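Local coordinates for putative lipoprotein (Parabacteroides distasonis ATCC 8503, PDB 3JX8) that is of unproven function but, as a putative lipoprotein with an adhesin-like head domain, probably acts at the bacterial cell surface in adhesion or lipid binding, at residues Leu161-Ala166 with Ile171-Thr176; Phe182-Ala185 with Glu189-Ala192; Ala200-Ala205 with Ile210-Thr215; Met120-Ala125 with Val130-Pro135. One frame throughout, in Å; residues are numbered along the deposited sequence.

Interaction 1: residues Leu161-Ala166 with Ile171-Thr176; sequences LSCSLA and IEVIGT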
# COMPACT_ATOMS: atom_id res chain seq x y z
N LEU A 161 -2.57 -19.03 -4.98
CA LEU A 161 -3.38 -17.81 -4.91
C LEU A 161 -2.56 -16.73 -4.24
O LEU A 161 -1.97 -16.95 -3.17
CB LEU A 161 -4.64 -18.03 -4.09
CG LEU A 161 -5.49 -16.76 -3.82
CD1 LEU A 161 -6.09 -16.18 -5.11
CD2 LEU A 161 -6.59 -17.04 -2.78
N SER A 162 -2.56 -15.54 -4.82
CA SER A 162 -1.91 -14.42 -4.18
C SER A 162 -2.81 -13.20 -4.20
O SER A 162 -3.28 -12.79 -5.26
CB SER A 162 -0.62 -14.12 -4.92
OG SER A 162 -0.10 -12.91 -4.47
N CYS A 163 -3.05 -12.61 -3.03
CA CYS A 163 -3.83 -11.36 -2.93
C CYS A 163 -3.08 -10.28 -2.18
O CYS A 163 -2.67 -10.51 -1.02
CB CYS A 163 -5.15 -11.59 -2.19
SG CYS A 163 -6.14 -12.88 -2.89
N SER A 164 -2.98 -9.11 -2.80
CA SER A 164 -2.40 -7.93 -2.20
C SER A 164 -3.38 -6.77 -2.30
O SER A 164 -3.86 -6.42 -3.39
CB SER A 164 -1.12 -7.55 -2.90
OG SER A 164 -0.27 -8.66 -2.92
N LEU A 165 -3.63 -6.16 -1.16
CA LEU A 165 -4.59 -5.08 -1.00
C LEU A 165 -3.87 -3.87 -0.43
O LEU A 165 -3.25 -3.97 0.64
CB LEU A 165 -5.68 -5.55 -0.03
CG LEU A 165 -6.71 -4.57 0.52
CD1 LEU A 165 -7.29 -3.69 -0.56
CD2 LEU A 165 -7.79 -5.39 1.24
N ALA A 166 -3.87 -2.76 -1.16
CA ALA A 166 -3.39 -1.47 -0.62
C ALA A 166 -4.63 -0.65 -0.37
O ALA A 166 -5.58 -0.66 -1.17
CB ALA A 166 -2.42 -0.75 -1.59
N ILE A 171 -10.88 -7.77 -0.44
CA ILE A 171 -10.74 -8.91 -1.31
C ILE A 171 -11.36 -10.07 -0.56
O ILE A 171 -11.06 -10.27 0.63
CB ILE A 171 -9.29 -9.24 -1.65
CG1 ILE A 171 -8.63 -8.03 -2.30
CG2 ILE A 171 -9.22 -10.49 -2.56
CD1 ILE A 171 -7.16 -8.21 -2.63
N GLU A 172 -12.22 -10.82 -1.27
CA GLU A 172 -12.87 -12.00 -0.73
C GLU A 172 -12.72 -13.19 -1.67
O GLU A 172 -12.96 -13.07 -2.89
CB GLU A 172 -14.35 -11.73 -0.48
CG GLU A 172 -15.09 -12.95 0.04
CD GLU A 172 -16.52 -12.64 0.54
OE1 GLU A 172 -17.04 -11.54 0.30
OE2 GLU A 172 -17.13 -13.53 1.18
N VAL A 173 -12.33 -14.34 -1.12
CA VAL A 173 -12.02 -15.53 -1.90
C VAL A 173 -12.62 -16.74 -1.24
O VAL A 173 -12.57 -16.89 -0.01
CB VAL A 173 -10.49 -15.73 -2.15
CG1 VAL A 173 -9.97 -14.59 -3.00
CG2 VAL A 173 -9.67 -15.87 -0.86
N ILE A 174 -13.23 -17.59 -2.07
CA ILE A 174 -13.97 -18.75 -1.63
C ILE A 174 -13.56 -19.92 -2.51
O ILE A 174 -13.54 -19.82 -3.73
CB ILE A 174 -15.49 -18.50 -1.79
CG1 ILE A 174 -15.94 -17.30 -0.91
CG2 ILE A 174 -16.31 -19.79 -1.48
CD1 ILE A 174 -17.31 -16.69 -1.31
N GLY A 175 -13.18 -21.03 -1.88
CA GLY A 175 -12.81 -22.24 -2.60
C GLY A 175 -11.73 -23.04 -1.92
O GLY A 175 -11.72 -23.18 -0.69
N THR A 176 -10.81 -23.55 -2.73
CA THR A 176 -9.68 -24.35 -2.29
C THR A 176 -8.42 -23.94 -3.03
O THR A 176 -8.47 -23.68 -4.25
CB THR A 176 -9.90 -25.83 -2.62
OG1 THR A 176 -11.01 -26.29 -1.86
CG2 THR A 176 -8.71 -26.70 -2.21
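Ile171, near the start of the second strand, packs its side chain against Cys163 and Leu165 of the facing strand. Its two branches do different work. CG2 lies against Cys163 SG at 3.9 Å. CD1 runs on to the backbone, where it rests on Ser164 O at 3.8 Å, and it also touches Leu165 CB at 4.0 Å. The torsions explain this split: CG1 is anti to the carbonyl carbon (chi1 -57°) and the chain is extended beyond it, which carries CD1 straight across to the other strand. Val173 points inward again and meets Leu161 tip to tip, with Val173 CG2 3.8 Å from Leu161 CD2. Its other methyl, CG1, is 4.2 Å from Cys163 SG, so the sulfur faces both Ile171 and Val173. At Gly175 the chain turns a corner in a backbone conformation that glycine takes readily. No hydrogen bond links the two strands. They run nearly antiparallel, at 161°, with their axes 8.8 Å apart. The contact is made by side chains reaching across, one of them as far as the opposite backbone. Each strand instead has parallel neighbours in the layers before and after. Strand 160-166 lies between strands 140-146 and 180-185, and strand 170-174 between 150-153 and 189-192. Phe182 and Met145 from the neighbouring layers of the solenoid pack against the same apolar core.

Interaction 2: residues Phe182-Ala185 with Glu189-Ala192; sequences FNVA and EIKA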
# COMPACT_ATOMS: atom_id res chain seq x y z
N PHE A 182 -1.60 -13.80 1.39
CA PHE A 182 -2.52 -12.69 1.64
C PHE A 182 -1.81 -11.49 2.27
O PHE A 182 -1.20 -11.60 3.35
CB PHE A 182 -3.61 -13.14 2.59
CG PHE A 182 -4.45 -14.25 2.06
CD1 PHE A 182 -5.05 -14.16 0.82
CD2 PHE A 182 -4.68 -15.39 2.81
CE1 PHE A 182 -5.84 -15.20 0.33
CE2 PHE A 182 -5.49 -16.42 2.32
CZ PHE A 182 -6.07 -16.31 1.07
N ASN A 183 -1.92 -10.34 1.61
CA ASN A 183 -1.17 -9.16 2.00
C ASN A 183 -2.09 -7.95 2.05
O ASN A 183 -2.82 -7.68 1.10
CB ASN A 183 -0.07 -8.90 1.01
CG ASN A 183 0.78 -10.10 0.81
OD1 ASN A 183 1.69 -10.35 1.59
ND2 ASN A 183 0.47 -10.89 -0.21
N VAL A 184 -2.08 -7.26 3.19
CA VAL A 184 -2.78 -6.00 3.35
C VAL A 184 -1.82 -4.87 3.79
O VAL A 184 -1.11 -5.02 4.80
CB VAL A 184 -3.91 -6.14 4.37
CG1 VAL A 184 -4.59 -4.79 4.57
CG2 VAL A 184 -4.88 -7.20 3.90
N ALA A 185 -1.81 -3.76 3.04
CA ALA A 185 -1.07 -2.56 3.43
C ALA A 185 -2.08 -1.43 3.50
O ALA A 185 -2.33 -0.73 2.50
CB ALA A 185 0.04 -2.25 2.42
N GLU A 189 -9.37 -5.18 4.13
CA GLU A 189 -9.66 -6.49 4.67
C GLU A 189 -9.63 -7.58 3.60
O GLU A 189 -10.20 -7.41 2.52
CB GLU A 189 -11.03 -6.43 5.33
CG GLU A 189 -11.48 -7.72 5.85
CD GLU A 189 -12.80 -7.66 6.58
OE1 GLU A 189 -13.57 -6.67 6.44
OE2 GLU A 189 -13.05 -8.64 7.28
N ILE A 190 -8.94 -8.67 3.90
CA ILE A 190 -9.03 -9.88 3.11
C ILE A 190 -9.93 -10.87 3.87
O ILE A 190 -9.74 -11.13 5.07
CB ILE A 190 -7.69 -10.50 2.78
CG1 ILE A 190 -6.91 -9.59 1.84
CG2 ILE A 190 -7.91 -11.88 2.10
CD1 ILE A 190 -5.47 -10.06 1.56
N LYS A 191 -10.93 -11.38 3.17
CA LYS A 191 -11.86 -12.34 3.75
C LYS A 191 -11.65 -13.68 3.06
O LYS A 191 -11.99 -13.85 1.88
CB LYS A 191 -13.30 -11.91 3.54
CG LYS A 191 -13.73 -10.65 4.20
CD LYS A 191 -15.22 -10.46 3.92
CE LYS A 191 -15.78 -9.26 4.64
NZ LYS A 191 -17.11 -8.90 4.03
N ALA A 192 -11.08 -14.62 3.78
CA ALA A 192 -10.72 -15.89 3.18
C ALA A 192 -11.00 -17.07 4.09
O ALA A 192 -10.39 -18.10 3.93
CB ALA A 192 -9.25 -15.86 2.73
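The Phe182 ring is the flat group of this contact, and it meets Ile190 and Ala192 obliquely. Ala192 CB comes to the far end of the ring, 3.6 Å from Phe182 CZ. Ile190 CG2 lies nearer the root of the ring, 3.9 Å from Phe182 CD1. With chi1 at -61°, Phe182 CG stands beside its own backbone N, and from there the ring extends to Ala192. Ile190 is the hub of the contact. Its CD1 touches Phe182 CB at 3.7 Å and also reaches the backbone of the first strand, 3.6 Å from Asn183 N. Val184 and Ile190 lie alongside each other, pointing opposite ways, with Val184 CG2 3.7 Å from Ile190 CD1. The CB of Asn183 points away from the second strand. Its OD1 accepts a hydrogen bond from Asn203 ND2 in the next layer, and its ND2 donates to Ser181 OG and Cys163 O. The polar end of Asn183 is thus satisfied by its own strand and the neighbouring layers, and the side chains that meet across the contact are apolar. The strands run at 159° to each other and share no hydrogen bond. Two facing strands, joined by a three-residue connection and packed through inward side chains, are what one coil of a parallel beta-solenoid presents, in keeping with the pectate-lyase-like clan of this family.

Interaction 3: residues Ala200-Ala205 with Ile210-Thr215; sequences AECNIA and ISVYAT
The two faces of one coil of a parallel beta-solenoid meet here, where Cys202 and Ile204 of one face pack on Ile210 and Val212 of the other. Cys202 SG touches both partners. It is 3.8 Å from Ile210 CG2 and 3.9 Å from Val212 CB. Ile204 and Ile210 run side by side with their ends turned in contrary senses, and Ile204 CG1 is 3.7 Å from Ile210 CD1. The same CD1 lies 3.7 Å from Asn203 O, so Ile210 spans the core as far as the opposite backbone. Toward the other end the side chains become small. Ala200 CB meets Val212 CG2 at 3.8 Å and Ala214 CB at 4.0 Å, and the two chains draw closer there. On the outer side of the first strand, Asn203 ND2 gives a hydrogen bond of 2.8 Å to Glu201 OE2. The acceptor lies in the Asn203 amide plane, but the donor approaches from above the carboxylate plane. Asn203 ND2 also binds Asn183 OD1 of the preceding layer, which helps fix the amide's rotation. Phe182 and Leu218 from adjoining layers add to the apolar core. Parallel strands stacked in layers, with apolar residues inside, are the build of a beta-solenoid, consistent with the adhesin head domain assigned to this protein.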
# COMPACT_ATOMS: atom_id res chain seq x y z
N ALA A 200 -0.60 -21.11 4.05
CA ALA A 200 -0.87 -19.69 3.84
C ALA A 200 0.15 -18.81 4.55
O ALA A 200 0.58 -19.09 5.70
CB ALA A 200 -2.25 -19.35 4.30
N GLU A 201 0.48 -17.71 3.88
CA GLU A 201 1.27 -16.62 4.44
C GLU A 201 0.39 -15.37 4.51
O GLU A 201 -0.22 -14.98 3.50
CB GLU A 201 2.44 -16.33 3.52
CG GLU A 201 3.44 -15.38 4.13
CD GLU A 201 4.50 -14.93 3.12
OE1 GLU A 201 4.75 -15.72 2.17
OE2 GLU A 201 5.05 -13.79 3.29
N CYS A 202 0.34 -14.74 5.67
CA CYS A 202 -0.49 -13.56 5.89
C CYS A 202 0.37 -12.43 6.39
O CYS A 202 1.09 -12.56 7.39
CB CYS A 202 -1.54 -13.86 6.92
SG CYS A 202 -2.76 -15.03 6.37
N ASN A 203 0.32 -11.31 5.69
CA ASN A 203 1.08 -10.13 6.05
C ASN A 203 0.20 -8.94 6.11
O ASN A 203 -0.52 -8.67 5.13
CB ASN A 203 2.15 -9.85 5.02
CG ASN A 203 3.22 -10.93 4.99
OD1 ASN A 203 4.03 -11.03 5.91
ND2 ASN A 203 3.21 -11.74 3.95
N ILE A 204 0.29 -8.20 7.23
CA ILE A 204 -0.41 -6.93 7.43
C ILE A 204 0.53 -5.80 7.83
O ILE A 204 1.35 -5.93 8.75
CB ILE A 204 -1.49 -7.03 8.53
CG1 ILE A 204 -2.51 -8.13 8.19
CG2 ILE A 204 -2.22 -5.67 8.70
CD1 ILE A 204 -3.69 -8.20 9.15
N ALA A 205 0.40 -4.68 7.12
CA ALA A 205 1.05 -3.44 7.46
C ALA A 205 -0.06 -2.44 7.80
O ALA A 205 -0.92 -2.15 7.01
CB ALA A 205 1.95 -2.95 6.32
N ILE A 210 -7.09 -9.75 8.10
CA ILE A 210 -7.15 -10.95 7.28
C ILE A 210 -7.83 -12.06 8.07
O ILE A 210 -7.51 -12.31 9.24
CB ILE A 210 -5.76 -11.44 6.86
CG1 ILE A 210 -5.00 -10.33 6.11
CG2 ILE A 210 -5.87 -12.81 6.04
CD1 ILE A 210 -3.52 -10.73 5.72
N SER A 211 -8.78 -12.72 7.42
CA SER A 211 -9.39 -13.94 7.96
C SER A 211 -8.97 -15.11 7.10
O SER A 211 -9.31 -15.15 5.91
CB SER A 211 -10.90 -13.83 7.96
OG SER A 211 -11.30 -12.74 8.79
N VAL A 212 -8.25 -16.07 7.68
CA VAL A 212 -7.62 -17.12 6.91
C VAL A 212 -8.01 -18.49 7.44
O VAL A 212 -8.27 -18.66 8.63
CB VAL A 212 -6.06 -16.97 6.89
CG1 VAL A 212 -5.48 -17.00 8.33
CG2 VAL A 212 -5.39 -18.01 5.93
N TYR A 213 -8.05 -19.46 6.52
CA TYR A 213 -8.25 -20.87 6.82
C TYR A 213 -7.11 -21.62 6.16
O TYR A 213 -7.04 -21.70 4.94
CB TYR A 213 -9.59 -21.31 6.25
CG TYR A 213 -9.98 -22.77 6.36
CD1 TYR A 213 -9.41 -23.60 7.30
CD2 TYR A 213 -10.99 -23.29 5.54
CE1 TYR A 213 -9.79 -24.92 7.42
CE2 TYR A 213 -11.39 -24.60 5.65
CZ TYR A 213 -10.80 -25.41 6.59
OH TYR A 213 -11.18 -26.72 6.72
N ALA A 214 -6.20 -22.13 7.00
CA ALA A 214 -5.02 -22.89 6.58
C ALA A 214 -5.05 -24.19 7.35
O ALA A 214 -5.30 -24.21 8.55
CB ALA A 214 -3.71 -22.11 6.85
N THR A 215 -4.82 -25.29 6.66
CA THR A 215 -4.91 -26.61 7.28
C THR A 215 -3.56 -27.12 7.79
O THR A 215 -3.53 -27.84 8.78
CB THR A 215 -5.55 -27.64 6.34
OG1 THR A 215 -4.71 -27.82 5.20
CG2 THR A 215 -6.95 -27.17 5.89

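Interaction 4: residues Met120-Ala125 with Val130-Pro135; sequences MEINMA and VELRGP
Ile122 fills the tight part of this contact, set against Val130 and Leu132 of the facing strand. It meets both tip to tip. Ile122 CD1 is 3.8 Å from Val130 CG1 and also 3.8 Å from Leu132 CD1, so this one methyl lies against both residues. A chi1 of -57° sets CG1 beside the backbone N of Ile122, and CD1 continues from it to the facing strand. Met124, a selenomethionine, lies beside Val130 and heads the other way, and its bent chain puts Met124 SE 4.0 Å from Val130 CG2. The contact is loose at Met120, also a selenomethionine, with Met120 SE 4.4 Å from Leu132 CD1. The outward sides of both strands are polar. Asn123 ND2 gives Glu121 OE2 a hydrogen bond of 2.8 Å, in the amide plane and to the anti lone pair of the oxygen. Asn123 also bonds to Asn102 and Asn144 of the layers next to it. Beyond the second strand, the exposed Arg133 grips Glu131 OE1 side-on with two nitrogens. Its NE forms a salt bridge of 2.7 Å to that oxygen. No hydrogen bond or salt bridge crosses between the two strands. The chemistry therefore implies that apolar packing joins the two faces of the coil, while side-chain amide hydrogen bonds and a local salt bridge lie on the outward sides.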
# COMPACT_ATOMS: atom_id res chain seq x y z
N MSE A 120 -3.55 -16.17 -14.16
CA MSE A 120 -4.41 -15.01 -14.27
C MSE A 120 -4.05 -13.96 -13.20
O MSE A 120 -4.10 -14.23 -11.99
CB MSE A 120 -5.88 -15.40 -14.18
CG MSE A 120 -6.81 -14.19 -14.40
SE MSE A 120 -8.67 -14.61 -14.16
CE MSE A 120 -9.00 -15.18 -16.02
N GLU A 121 -3.72 -12.76 -13.67
CA GLU A 121 -3.43 -11.62 -12.79
C GLU A 121 -4.48 -10.52 -12.94
O GLU A 121 -4.68 -9.98 -14.03
CB GLU A 121 -2.07 -11.04 -13.15
CG GLU A 121 -1.62 -9.91 -12.26
CD GLU A 121 -0.25 -9.42 -12.62
OE1 GLU A 121 0.66 -10.25 -12.79
OE2 GLU A 121 -0.07 -8.21 -12.76
N ILE A 122 -5.15 -10.20 -11.84
CA ILE A 122 -6.13 -9.11 -11.77
C ILE A 122 -5.55 -7.93 -10.98
O ILE A 122 -5.15 -8.09 -9.81
CB ILE A 122 -7.40 -9.57 -11.06
CG1 ILE A 122 -7.98 -10.77 -11.77
CG2 ILE A 122 -8.45 -8.46 -11.02
CD1 ILE A 122 -9.34 -11.06 -11.31
N ASN A 123 -5.50 -6.76 -11.63
CA ASN A 123 -5.02 -5.52 -11.00
C ASN A 123 -6.12 -4.47 -11.10
O ASN A 123 -6.53 -4.09 -12.20
CB ASN A 123 -3.76 -5.01 -11.69
CG ASN A 123 -2.61 -6.01 -11.67
OD1 ASN A 123 -2.18 -6.46 -10.61
ND2 ASN A 123 -2.08 -6.32 -12.84
N MSE A 124 -6.64 -4.05 -9.96
CA MSE A 124 -7.64 -3.00 -9.87
C MSE A 124 -7.19 -1.76 -9.06
O MSE A 124 -6.66 -1.91 -7.96
CB MSE A 124 -8.87 -3.56 -9.22
CG MSE A 124 -9.67 -2.46 -8.44
SE MSE A 124 -11.43 -2.92 -8.82
CE MSE A 124 -11.80 -1.53 -10.23
N ALA A 125 -7.44 -0.56 -9.59
CA ALA A 125 -7.30 0.67 -8.84
C ALA A 125 -8.66 1.37 -8.84
O ALA A 125 -9.28 1.55 -9.89
CB ALA A 125 -6.20 1.56 -9.43
N VAL A 130 -14.35 -6.26 -9.18
CA VAL A 130 -14.14 -7.40 -10.04
C VAL A 130 -14.76 -8.59 -9.35
O VAL A 130 -14.50 -8.81 -8.15
CB VAL A 130 -12.67 -7.64 -10.28
CG1 VAL A 130 -12.45 -8.85 -11.19
CG2 VAL A 130 -12.04 -6.36 -10.83
N GLU A 131 -15.58 -9.33 -10.09
CA GLU A 131 -16.21 -10.55 -9.61
C GLU A 131 -15.97 -11.72 -10.52
O GLU A 131 -16.39 -11.71 -11.69
CB GLU A 131 -17.71 -10.37 -9.46
CG GLU A 131 -18.08 -9.14 -8.70
CD GLU A 131 -19.56 -9.10 -8.33
OE1 GLU A 131 -20.31 -10.06 -8.66
OE2 GLU A 131 -19.95 -8.09 -7.69
N LEU A 132 -15.27 -12.73 -10.01
CA LEU A 132 -15.11 -14.00 -10.68
C LEU A 132 -16.20 -14.89 -10.13
O LEU A 132 -16.04 -15.53 -9.10
CB LEU A 132 -13.70 -14.57 -10.45
CG LEU A 132 -12.56 -13.60 -10.77
CD1 LEU A 132 -11.18 -14.27 -10.62
CD2 LEU A 132 -12.73 -13.01 -12.13
N ARG A 133 -17.35 -14.87 -10.79
CA ARG A 133 -18.51 -15.61 -10.30
C ARG A 133 -18.47 -17.06 -10.66
O ARG A 133 -19.00 -17.88 -9.94
CB ARG A 133 -19.81 -15.00 -10.84
CG ARG A 133 -20.00 -13.58 -10.40
CD ARG A 133 -21.29 -13.02 -10.92
NE ARG A 133 -21.57 -11.70 -10.34
CZ ARG A 133 -22.54 -10.87 -10.76
NH1 ARG A 133 -23.32 -11.20 -11.79
NH2 ARG A 133 -22.73 -9.70 -10.16
N GLY A 134 -17.87 -17.38 -11.78
CA GLY A 134 -17.83 -18.77 -12.23
C GLY A 134 -16.72 -19.52 -11.55
O GLY A 134 -15.84 -18.91 -10.94
N PRO A 135 -16.73 -20.84 -11.66
CA PRO A 135 -15.62 -21.63 -11.15
C PRO A 135 -14.32 -21.32 -11.87
O PRO A 135 -14.29 -21.33 -13.09
CB PRO A 135 -16.04 -23.08 -11.42
CG PRO A 135 -17.49 -23.03 -11.70
CD PRO A 135 -17.79 -21.68 -12.22

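The four contacts repeat one arrangement in coils of the solenoid, in chain order 4, 1, 2, 3, and the coils of 1, 2 and 3 are successive. Interactions 1 and 2 are adjacent layers with centres 7 Å apart. Their backbones probably hydrogen-bond on both faces, Cys163 O to Asn183 N at 2.7 Å and Ile171 O to Lys191 N at 2.8 Å. Interactions 2 and 3 are also 7 Å apart, and Phe182 N probably bonds to Glu201 O at 2.8 Å. Interaction 4 stands further off. Its centre is 10 Å from that of interaction 1, because the coil of strands 140-146 and 150-153 lies between them. Interactions 3 and 4 are 20 Å apart and do not touch.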